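Local coordinates for protein probable transcriptional regulator phnF (Escherichia coli, PDB 2FA1) that probably regulates transcription as a DNA-binding GntR/HutC-family protein of the alkylphosphonate uptake and C-P lyase operon, represented here by its C-terminal effector-binding domain, at residues L98-R104 and R130-D136; L26-A32 and G45-L51; V60-L64 and Q116-I120. All blocks are in the same frame, centred on the assembly; numbering follows the deposited sequence.

All three contacts lie in the UTRA domain and touch one antiparallel sheet, with strand order 23-31, 47-57, 60-69, 143-150, 125-135, 98-109. Contact 2 pairs the first two strands and contact 1 the last two, so they lie at the two edges of the sheet as this chain forms it, their centres about 19 Å apart. Contact 3 lays the end of helix 113-118 on strand 60-69, its centre about 22 Å from that of contact 2 and about 24 Å from that of contact 1. Contact 2 closes first along the chain; contacts 1 and 3 interleave, because helix 113-118 connects the two strands of contact 1. At contact 1 the sheet continues into the second subunit.

Contact 1. Residues L98-R104 and R130-D136; sequences LRRSQTR and RTLNHRD
R100 lays its side chain along T131, with R100 CD 3.6 Å from T131 CB and T131 CG2 over one face of the guanidinium. Its chi1 is t; R100 NH1 donates to T103 OG1 at 2.9 Å, which is also hydrogen-bonded to H160 of the second subunit, and R100 NE and NH2 donate to Q16 OE1 and L13 O. Strands 98-104 and 130-135 are extended and antiparallel; their axes approach to 4.3 Å at 133°. R99 and H134 form a hydrogen-bonded pair (R99 N to H134 O 2.9 Å, H134 N to R99 O 2.8 Å), and R100 faces N133 in a non-hydrogen-bonded pair with CA atoms 4.3 Å apart. S101, with psi near -41°, creates a classic beta bulge: S101 N donates to L132 O at 2.7 Å, Q102 N reaches L132 O only weakly at 3.5 Å, and L132 N returns to Q102 O at 3.1 Å. The register, shifted by one, continues through T103 opposite T131 to R104 and R130 (R104 N to R130 O 2.8 Å, R130 N to R104 O 2.9 Å). R100, T103, T131 and N133 share one face; R99, Q102, R104, R130, L132 and H134 the other. There R104 NE and R130 NH2 come within 4.5 Å, like charges compensated by E155 of the second subunit. R99 NH1 and D136 OD2 form a long salt bridge at 3.6 Å. L98 and N133 rest on H87 of helix 86-94, strand 143-150 flanks 125-135, and Q102-R104 pair with a strand of the second subunit, extending the sheet across the dimer interface.

Contact 2. Residues L26-A32 and G45-L51; sequences LSVLRPA and GENVIHL
G45, with positive phi (96°), begins the return: G45 N donates to A32 O at 2.8 Å, and a CB here would jam against the preceding carbonyl. E46 O accepts from A32 N at 3.0 Å. From N47 the chain is a strand antiparallel to 26-31, the axes 4.3 Å apart at 145°. N47 faces P31 in a non-hydrogen-bonded pair, CA to CA 4.1 Å. V48 pairs with R30 through two bonds (V48 N to R30 O 2.9 Å, R30 N to V48 O 3.0 Å), and V48 CG1 meets A32 CB at 3.7 Å. I49 turns to the other face, where its CG1 packs 3.7 Å from L29 CD2. H50 pairs with V28 (H50 N to V28 O 2.8 Å, V28 N to H50 O 2.9 Å); with chi1 t, its ND1 accepts from R30 NH2 at 3.0 Å, while NE2 binds D66 and the ring stacks on Y68. L51 CD1 touches S27 CB at 3.6 Å. This regular antiparallel pairing joins an outermost strand of the sheet within this chain to its neighbour: helix 34-40 connects them and packs on A32 and V48, W75 of helix 75-78 packs against S27, L29 and I49, and strand 60-69 flanks 47-57 beyond.

Contact 3. Residues V60-L64 and Q116-I120; sequences VALCL and QRLEI
This is a buried packing contact between the C-terminal end of a helix and a strand, in which the last turn of helix 113-118 settles on the start of strand 60-69, which runs between strands 47-57 and 143-150. L118 supplies its apolar centre: with chi1 m and chi2 t, its CD2 reaches 4.0 Å from L62 C, 4.1 Å from L64 CB and 4.2 Å from A61 CB. A61 CB, which points toward the helix, also lies 3.6 Å from L118 O, and the CA atoms of A61 and L118 are 5.5 Å apart. L64, likewise directed toward the helix, meets the aliphatic part of R117, L64 CD2 to R117 CD 3.9 Å, while the guanidinium leads away. L62 and C63 turn their CB atoms away from the helix, so A61 and L64 bracket L118. That spacing follows from a classic beta bulge: L62 has psi near -44°, and L62 and C63 both face R55 of the adjacent strand. The helix itself ends in a Schellman motif, with E119 in the left-handed region (phi 55°, psi 54°) as the C-prime residue and E119 N making a weak bond to Q116 O at 3.3 Å. Polar groups at this terminus meet the strand through water. One water bridges A61 O at 2.7 Å and L118 O at 2.6 Å; a second accepts from A61 N at 2.9 Å and donates to E119 OE1 at 2.8 Å. E119 OE1 also forms a salt bridge with R56 of strand 47-57, and L118 and I120 touch L126 of strand 125-135.

Contact 1. Residues L98-R104 and R130-D136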
loop_
_atom_site.group_PDB
_atom_site.type_symbol
_atom_site.label_atom_id
_atom_site.label_comp_id
_atom_site.label_asym_id
_atom_site.label_seq_id
_atom_site.Cartn_x
_atom_site.Cartn_y
_atom_site.Cartn_z
ATOM N N LEU A 98 -18.934 4.840 -6.385
ATOM C CA LEU A 98 -18.328 5.234 -5.154
ATOM C C LEU A 98 -16.944 5.800 -5.418
ATOM O O LEU A 98 -16.236 5.306 -6.322
ATOM C CB LEU A 98 -18.173 3.985 -4.270
ATOM C CG LEU A 98 -19.503 3.355 -4.043
ATOM C CD1 LEU A 98 -19.342 1.865 -3.540
ATOM C CD2 LEU A 98 -20.157 4.250 -3.066
ATOM N N ARG A 99 -16.579 6.825 -4.668
ATOM C CA ARG A 99 -15.244 7.401 -4.743
ATOM C C ARG A 99 -14.599 7.396 -3.360
ATOM O O ARG A 99 -15.221 7.686 -2.339
ATOM C CB ARG A 99 -15.296 8.827 -5.286
ATOM C CG ARG A 99 -15.681 8.898 -6.747
ATOM C CD ARG A 99 -14.503 8.574 -7.657
ATOM N NE ARG A 99 -14.911 7.807 -8.833
ATOM C CZ ARG A 99 -16.115 7.853 -9.403
ATOM N NH1 ARG A 99 -17.070 8.669 -8.948
ATOM N NH2 ARG A 99 -16.353 7.095 -10.460
ATOM N N ARG A 100 -13.322 7.099 -3.387
ATOM C CA ARG A 100 -12.499 6.833 -2.215
ATOM C C ARG A 100 -12.179 8.118 -1.423
ATOM O O ARG A 100 -11.775 9.135 -2.004
ATOM C CB ARG A 100 -11.249 6.200 -2.759
ATOM C CG ARG A 100 -10.183 5.798 -1.768
ATOM C CD ARG A 100 -10.261 4.364 -1.341
ATOM N NE ARG A 100 -10.341 3.461 -2.487
ATOM C CZ ARG A 100 -9.308 2.804 -2.981
ATOM N NH1 ARG A 100 -8.154 2.865 -2.348
ATOM N NH2 ARG A 100 -9.443 2.013 -4.073
ATOM N N SER A 101 -12.338 8.106 -0.125
ATOM C CA SER A 101 -11.811 9.231 0.623
ATOM C C SER A 101 -10.509 8.919 1.301
ATOM O O SER A 101 -9.593 9.778 1.362
ATOM C CB SER A 101 -12.769 9.805 1.666
ATOM O OG SER A 101 -13.029 8.939 2.732
ATOM N N GLN A 102 -10.431 7.721 1.867
ATOM C CA GLN A 102 -9.255 7.432 2.681
ATOM C C GLN A 102 -8.891 5.978 2.432
ATOM O O GLN A 102 -9.763 5.154 2.160
ATOM C CB GLN A 102 -9.663 7.536 4.160
ATOM C CG GLN A 102 -10.062 8.909 4.609
ATOM C CD GLN A 102 -10.127 8.992 6.123
ATOM O OE1 GLN A 102 -9.721 10.002 6.716
ATOM N NE2 GLN A 102 -10.595 7.916 6.771
ATOM N N THR A 103 -7.569 5.683 2.500
ATOM C CA THR A 103 -7.054 4.302 2.340
ATOM C C THR A 103 -6.062 4.112 3.492
ATOM O O THR A 103 -5.304 5.075 3.819
ATOM C CB THR A 103 -6.337 4.083 0.997
ATOM O OG1 THR A 103 -7.191 4.413 -0.116
ATOM C CG2 THR A 103 -5.885 2.591 0.838
ATOM N N ARG A 104 -6.089 2.919 4.133
ATOM C CA ARG A 104 -5.030 2.570 5.109
ATOM C C ARG A 104 -4.455 1.225 4.650
ATOM O O ARG A 104 -5.242 0.309 4.430
ATOM C CB ARG A 104 -5.531 2.468 6.483
ATOM C CG ARG A 104 -5.833 3.877 7.087
ATOM C CD ARG A 104 -6.053 3.708 8.637
ATOM N NE ARG A 104 -5.845 5.000 9.245
ATOM C CZ ARG A 104 -4.788 5.362 9.994
ATOM N NH1 ARG A 104 -3.790 4.529 10.316
ATOM N NH2 ARG A 104 -4.765 6.607 10.437
ATOM N N ARG A 130 -7.691 -1.020 3.775
ATOM C CA ARG A 130 -9.011 -0.661 4.383
ATOM C C ARG A 130 -9.349 0.670 3.764
ATOM O O ARG A 130 -8.471 1.575 3.607
ATOM C CB ARG A 130 -8.939 -0.502 5.893
ATOM C CG ARG A 130 -8.563 -1.822 6.656
ATOM C CD ARG A 130 -8.743 -1.740 8.101
ATOM N NE ARG A 130 -7.683 -0.956 8.689
ATOM C CZ ARG A 130 -7.841 0.016 9.596
ATOM N NH1 ARG A 130 -9.023 0.343 10.077
ATOM N NH2 ARG A 130 -6.755 0.625 10.078
ATOM N N THR A 131 -10.584 0.784 3.268
ATOM C CA THR A 131 -10.932 1.986 2.508
ATOM C C THR A 131 -12.289 2.527 2.926
ATOM O O THR A 131 -13.134 1.787 3.262
ATOM C CB THR A 131 -10.912 1.742 0.983
ATOM O OG1 THR A 131 -11.983 0.896 0.563
ATOM C CG2 THR A 131 -9.621 1.018 0.481
ATOM N N LEU A 132 -12.466 3.857 2.903
ATOM C CA LEU A 132 -13.747 4.536 3.076
ATOM C C LEU A 132 -14.105 5.179 1.745
ATOM O O LEU A 132 -13.255 5.863 1.068
ATOM C CB LEU A 132 -13.615 5.685 4.102
ATOM C CG LEU A 132 -13.724 5.177 5.511
ATOM C CD1 LEU A 132 -13.608 6.416 6.429
ATOM C CD2 LEU A 132 -15.053 4.459 5.764
ATOM N N ASN A 133 -15.359 4.928 1.326
ATOM C CA ASN A 133 -15.831 5.298 -0.001
ATOM C C ASN A 133 -17.148 6.038 0.201
ATOM O O ASN A 133 -17.867 5.825 1.203
ATOM C CB ASN A 133 -16.090 4.063 -0.888
ATOM C CG ASN A 133 -14.826 3.310 -1.221
ATOM O OD1 ASN A 133 -13.869 3.829 -1.791
ATOM N ND2 ASN A 133 -14.806 2.029 -0.850
ATOM N N HIS A 134 -17.376 6.985 -0.709
ATOM C CA HIS A 134 -18.460 7.997 -0.562
ATOM C C HIS A 134 -19.201 8.088 -1.877
ATOM O O HIS A 134 -18.627 7.805 -2.930
ATOM C CB HIS A 134 -17.803 9.372 -0.269
ATOM C CG HIS A 134 -17.306 9.486 1.154
ATOM N ND1 HIS A 134 -16.051 9.045 1.541
ATOM C CD2 HIS A 134 -17.909 9.941 2.281
ATOM C CE1 HIS A 134 -15.904 9.248 2.842
ATOM N NE2 HIS A 134 -17.006 9.791 3.316
ATOM N N ARG A 135 -20.502 8.346 -1.781
ATOM C CA ARG A 135 -21.268 8.769 -2.962
ATOM C C ARG A 135 -20.891 10.235 -3.089
ATOM O O ARG A 135 -21.009 11.029 -2.105
ATOM C CB ARG A 135 -22.779 8.684 -2.762
ATOM C CG ARG A 135 -23.284 7.340 -2.441
ATOM C CD ARG A 135 -24.828 7.369 -2.212
ATOM N NE ARG A 135 -25.479 8.095 -3.301
ATOM C CZ ARG A 135 -26.791 8.088 -3.555
ATOM N NH1 ARG A 135 -27.621 7.430 -2.755
ATOM N NH2 ARG A 135 -27.259 8.786 -4.605
ATOM N N ASP A 136 -20.375 10.555 -4.263
ATOM C CA ASP A 136 -20.216 11.944 -4.720
ATOM C C ASP A 136 -20.702 12.972 -3.697
ATOM O O ASP A 136 -21.910 13.266 -3.600
ATOM C CB ASP A 136 -20.937 12.130 -6.051
ATOM C CG ASP A 136 -20.066 11.775 -7.245
ATOM O OD1 ASP A 136 -19.759 12.707 -8.033
ATOM O OD2 ASP A 136 -19.699 10.588 -7.399
#

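Contact 2. Residues L26-A32 and G45-L51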
loop_
_atom_site.group_PDB
_atom_site.type_symbol
_atom_site.label_atom_id
_atom_site.label_comp_id
_atom_site.label_asym_id
_atom_site.label_seq_id
_atom_site.Cartn_x
_atom_site.Cartn_y
_atom_site.Cartn_z
ATOM N N LEU A 26 -21.128 -13.997 1.118
ATOM C CA LEU A 26 -22.294 -13.786 1.974
ATOM C C LEU A 26 -22.794 -12.388 1.750
ATOM O O LEU A 26 -22.014 -11.514 1.456
ATOM C CB LEU A 26 -21.835 -13.928 3.428
ATOM C CG LEU A 26 -22.645 -14.404 4.676
ATOM C CD1 LEU A 26 -22.837 -13.258 5.643
ATOM C CD2 LEU A 26 -23.874 -15.327 4.558
ATOM N N SER A 27 -24.123 -12.216 1.842
ATOM C CA SER A 27 -24.764 -10.851 1.866
ATOM C C SER A 27 -25.805 -10.941 2.985
ATOM O O SER A 27 -26.702 -11.852 2.912
ATOM C CB SER A 27 -25.426 -10.442 0.528
ATOM O OG SER A 27 -26.196 -11.516 0.029
ATOM N N VAL A 28 -25.599 -10.149 4.046
ATOM C CA VAL A 28 -26.497 -10.220 5.197
ATOM C C VAL A 28 -26.699 -8.867 5.798
ATOM O O VAL A 28 -25.892 -7.982 5.580
ATOM C CB VAL A 28 -25.915 -11.184 6.294
ATOM C CG1 VAL A 28 -25.977 -12.645 5.809
ATOM C CG2 VAL A 28 -24.584 -10.768 6.878
ATOM N N LEU A 29 -27.793 -8.672 6.543
ATOM C CA LEU A 29 -27.839 -7.514 7.421
ATOM C C LEU A 29 -27.287 -7.910 8.778
ATOM O O LEU A 29 -27.612 -9.003 9.304
ATOM C CB LEU A 29 -29.286 -7.045 7.527
ATOM C CG LEU A 29 -29.923 -6.559 6.196
ATOM C CD1 LEU A 29 -31.473 -6.669 6.166
ATOM C CD2 LEU A 29 -29.533 -5.150 5.982
ATOM N N ARG A 30 -26.489 -7.062 9.393
ATOM C CA ARG A 30 -25.957 -7.449 10.681
ATOM C C ARG A 30 -25.578 -6.210 11.491
ATOM O O ARG A 30 -25.257 -5.190 10.952
ATOM C CB ARG A 30 -24.712 -8.334 10.467
ATOM C CG ARG A 30 -23.511 -7.633 9.927
ATOM C CD ARG A 30 -22.545 -8.642 9.359
ATOM N NE ARG A 30 -22.280 -9.589 10.427
ATOM C CZ ARG A 30 -21.838 -10.837 10.349
ATOM N NH1 ARG A 30 -21.733 -11.479 11.511
ATOM N NH2 ARG A 30 -21.530 -11.466 9.216
ATOM N N PRO A 31 -25.594 -6.297 12.841
ATOM C CA PRO A 31 -25.124 -5.177 13.641
ATOM C C PRO A 31 -23.668 -4.789 13.392
ATOM O O PRO A 31 -22.817 -5.678 13.253
ATOM C CB PRO A 31 -25.284 -5.720 15.096
ATOM C CG PRO A 31 -26.373 -6.676 14.959
ATOM C CD PRO A 31 -26.036 -7.414 13.686
ATOM N N ALA A 32 -23.396 -3.487 13.284
ATOM C CA ALA A 32 -22.079 -2.909 13.126
ATOM C C ALA A 32 -21.232 -3.118 14.401
ATOM O O ALA A 32 -21.659 -2.797 15.538
ATOM C CB ALA A 32 -22.179 -1.446 12.784
ATOM N N GLY A 45 -23.639 -1.270 16.877
ATOM C CA GLY A 45 -24.848 -2.041 17.025
ATOM C C GLY A 45 -26.003 -1.857 16.000
ATOM O O GLY A 45 -26.872 -2.746 15.839
ATOM N N GLU A 46 -26.068 -0.706 15.332
ATOM C CA GLU A 46 -27.121 -0.562 14.318
ATOM C C GLU A 46 -26.683 -1.339 13.088
ATOM O O GLU A 46 -25.467 -1.358 12.790
ATOM C CB GLU A 46 -27.397 0.895 13.911
ATOM C CG GLU A 46 -27.987 1.824 15.030
ATOM C CD GLU A 46 -29.210 1.259 15.753
ATOM O OE1 GLU A 46 -30.192 0.896 15.086
ATOM O OE2 GLU A 46 -29.190 1.192 17.013
ATOM N N ASN A 47 -27.685 -1.856 12.370
ATOM C CA ASN A 47 -27.524 -2.815 11.249
ATOM C C ASN A 47 -26.767 -2.102 10.156
ATOM O O ASN A 47 -26.989 -0.975 9.914
ATOM C CB ASN A 47 -28.843 -3.395 10.697
ATOM C CG ASN A 47 -29.370 -4.567 11.560
ATOM O OD1 ASN A 47 -28.612 -5.111 12.349
ATOM N ND2 ASN A 47 -30.603 -5.005 11.337
ATOM N N VAL A 48 -25.975 -2.877 9.433
ATOM C CA VAL A 48 -25.341 -2.434 8.175
ATOM C C VAL A 48 -25.534 -3.644 7.219
ATOM O O VAL A 48 -25.959 -4.702 7.638
ATOM C CB VAL A 48 -23.801 -2.201 8.412
ATOM C CG1 VAL A 48 -23.526 -0.923 9.369
ATOM C CG2 VAL A 48 -23.063 -3.485 8.918
ATOM N N ILE A 49 -25.275 -3.432 5.914
ATOM C CA ILE A 49 -25.320 -4.522 4.946
ATOM C C ILE A 49 -23.862 -4.981 4.901
ATOM O O ILE A 49 -22.982 -4.185 4.656
ATOM C CB ILE A 49 -25.771 -3.991 3.571
ATOM C CG1 ILE A 49 -27.253 -3.530 3.623
ATOM C CG2 ILE A 49 -25.574 -5.111 2.516
ATOM C CD1 ILE A 49 -27.609 -2.697 2.321
ATOM N N HIS A 50 -23.661 -6.269 5.126
ATOM C CA HIS A 50 -22.305 -6.830 5.024
ATOM C C HIS A 50 -22.303 -7.808 3.855
ATOM O O HIS A 50 -23.089 -8.771 3.849
ATOM C CB HIS A 50 -22.110 -7.617 6.315
ATOM C CG HIS A 50 -20.821 -8.367 6.342
ATOM N ND1 HIS A 50 -20.623 -9.472 7.134
ATOM C CD2 HIS A 50 -19.655 -8.162 5.673
ATOM C CE1 HIS A 50 -19.394 -9.928 6.941
ATOM N NE2 HIS A 50 -18.767 -9.102 6.130
ATOM N N LEU A 51 -21.388 -7.536 2.900
ATOM C CA LEU A 51 -21.135 -8.465 1.770
ATOM C C LEU A 51 -19.711 -8.928 1.936
ATOM O O LEU A 51 -18.823 -8.080 2.144
ATOM C CB LEU A 51 -21.219 -7.693 0.454
ATOM C CG LEU A 51 -22.524 -8.038 -0.233
ATOM C CD1 LEU A 51 -23.616 -7.326 0.615
ATOM C CD2 LEU A 51 -22.586 -7.541 -1.633
#

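Contact 3. Residues V60-L64 and Q116-I120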
loop_
_atom_site.group_PDB
_atom_site.type_symbol
_atom_site.label_atom_id
_atom_site.label_comp_id
_atom_site.label_asym_id
_atom_site.label_seq_id
_atom_site.Cartn_x
_atom_site.Cartn_y
_atom_site.Cartn_z
ATOM N N VAL A 60 -7.391 -21.566 -5.304
ATOM C CA VAL A 60 -6.529 -21.049 -4.254
ATOM C C VAL A 60 -7.084 -19.677 -3.924
ATOM O O VAL A 60 -7.166 -18.806 -4.770
ATOM C CB VAL A 60 -5.041 -20.956 -4.733
ATOM C CG1 VAL A 60 -4.200 -20.247 -3.666
ATOM C CG2 VAL A 60 -4.482 -22.394 -5.048
ATOM N N ALA A 61 -7.442 -19.498 -2.658
ATOM C CA ALA A 61 -7.977 -18.177 -2.230
ATOM C C ALA A 61 -6.862 -17.123 -2.229
ATOM O O ALA A 61 -5.805 -17.330 -1.593
ATOM C CB ALA A 61 -8.505 -18.302 -0.739
ATOM N N LEU A 62 -7.145 -15.979 -2.817
ATOM C CA LEU A 62 -6.127 -14.936 -2.917
ATOM C C LEU A 62 -6.473 -13.676 -2.168
ATOM O O LEU A 62 -5.607 -13.032 -1.589
ATOM C CB LEU A 62 -5.961 -14.562 -4.381
ATOM C CG LEU A 62 -5.334 -15.635 -5.264
ATOM C CD1 LEU A 62 -4.841 -14.940 -6.489
ATOM C CD2 LEU A 62 -4.280 -16.425 -4.627
ATOM N N CYS A 63 -7.735 -13.246 -2.311
ATOM C CA CYS A 63 -8.116 -11.906 -1.829
ATOM C C CYS A 63 -9.528 -11.982 -1.245
ATOM O O CYS A 63 -10.480 -12.301 -1.972
ATOM C CB CYS A 63 -8.153 -10.910 -3.028
ATOM S SG CYS A 63 -8.650 -9.267 -2.302
ATOM N N LEU A 64 -9.676 -11.704 0.058
ATOM C CA LEU A 64 -10.977 -11.759 0.688
ATOM C C LEU A 64 -11.323 -10.294 1.017
ATOM O O LEU A 64 -10.457 -9.608 1.500
ATOM C CB LEU A 64 -10.777 -12.429 2.039
ATOM C CG LEU A 64 -11.994 -12.395 2.959
ATOM C CD1 LEU A 64 -12.929 -13.475 2.333
ATOM C CD2 LEU A 64 -11.552 -12.748 4.404
ATOM N N GLN A 116 -8.419 -19.299 8.397
ATOM C CA GLN A 116 -9.522 -20.178 7.978
ATOM C C GLN A 116 -10.130 -19.678 6.688
ATOM O O GLN A 116 -10.264 -20.477 5.706
ATOM C CB GLN A 116 -10.579 -20.397 9.104
ATOM C CG GLN A 116 -11.811 -21.233 8.637
ATOM C CD GLN A 116 -12.914 -21.411 9.720
ATOM O OE1 GLN A 116 -13.978 -21.999 9.461
ATOM N NE2 GLN A 116 -12.670 -20.899 10.908
ATOM N N ARG A 117 -10.453 -18.396 6.661
ATOM C CA ARG A 117 -11.077 -17.856 5.430
ATOM C C ARG A 117 -10.136 -17.852 4.225
ATOM O O ARG A 117 -10.613 -18.138 3.106
ATOM C CB ARG A 117 -11.741 -16.500 5.603
ATOM C CG ARG A 117 -12.623 -16.419 6.842
ATOM C CD ARG A 117 -13.542 -15.193 6.759
ATOM N NE ARG A 117 -14.692 -15.482 7.590
ATOM C CZ ARG A 117 -14.933 -15.013 8.803
ATOM N NH1 ARG A 117 -14.116 -14.126 9.390
ATOM N NH2 ARG A 117 -16.052 -15.408 9.403
ATOM N N LEU A 118 -8.840 -17.518 4.401
ATOM C CA LEU A 118 -7.943 -17.451 3.256
ATOM C C LEU A 118 -7.238 -18.762 3.063
ATOM O O LEU A 118 -6.442 -18.859 2.106
ATOM C CB LEU A 118 -6.892 -16.339 3.368
ATOM C CG LEU A 118 -7.382 -14.941 2.974
ATOM C CD1 LEU A 118 -6.332 -13.939 3.266
ATOM C CD2 LEU A 118 -7.563 -14.900 1.457
ATOM N N GLU A 119 -7.543 -19.778 3.911
ATOM C CA GLU A 119 -7.041 -21.118 3.733
ATOM C C GLU A 119 -5.503 -21.110 3.652
ATOM O O GLU A 119 -4.862 -21.616 2.637
ATOM C CB GLU A 119 -7.690 -21.790 2.477
ATOM C CG GLU A 119 -9.231 -21.779 2.605
ATOM C CD GLU A 119 -9.967 -22.167 1.293
ATOM O OE1 GLU A 119 -9.228 -22.290 0.292
ATOM O OE2 GLU A 119 -11.230 -22.301 1.329
ATOM N N ILE A 120 -4.891 -20.517 4.678
ATOM C CA ILE A 120 -3.399 -20.406 4.720
ATOM C C ILE A 120 -2.873 -20.799 6.061
ATOM O O ILE A 120 -3.637 -20.790 6.980
ATOM C CB ILE A 120 -2.936 -18.989 4.397
ATOM C CG1 ILE A 120 -3.752 -18.020 5.218
ATOM C CG2 ILE A 120 -3.083 -18.755 2.832
ATOM C CD1 ILE A 120 -3.434 -16.638 5.059
HETATM O O HOH W 1 -5.111 -19.488 -0.097
HETATM O O HOH W 2 -6.749 -21.714 -0.931
#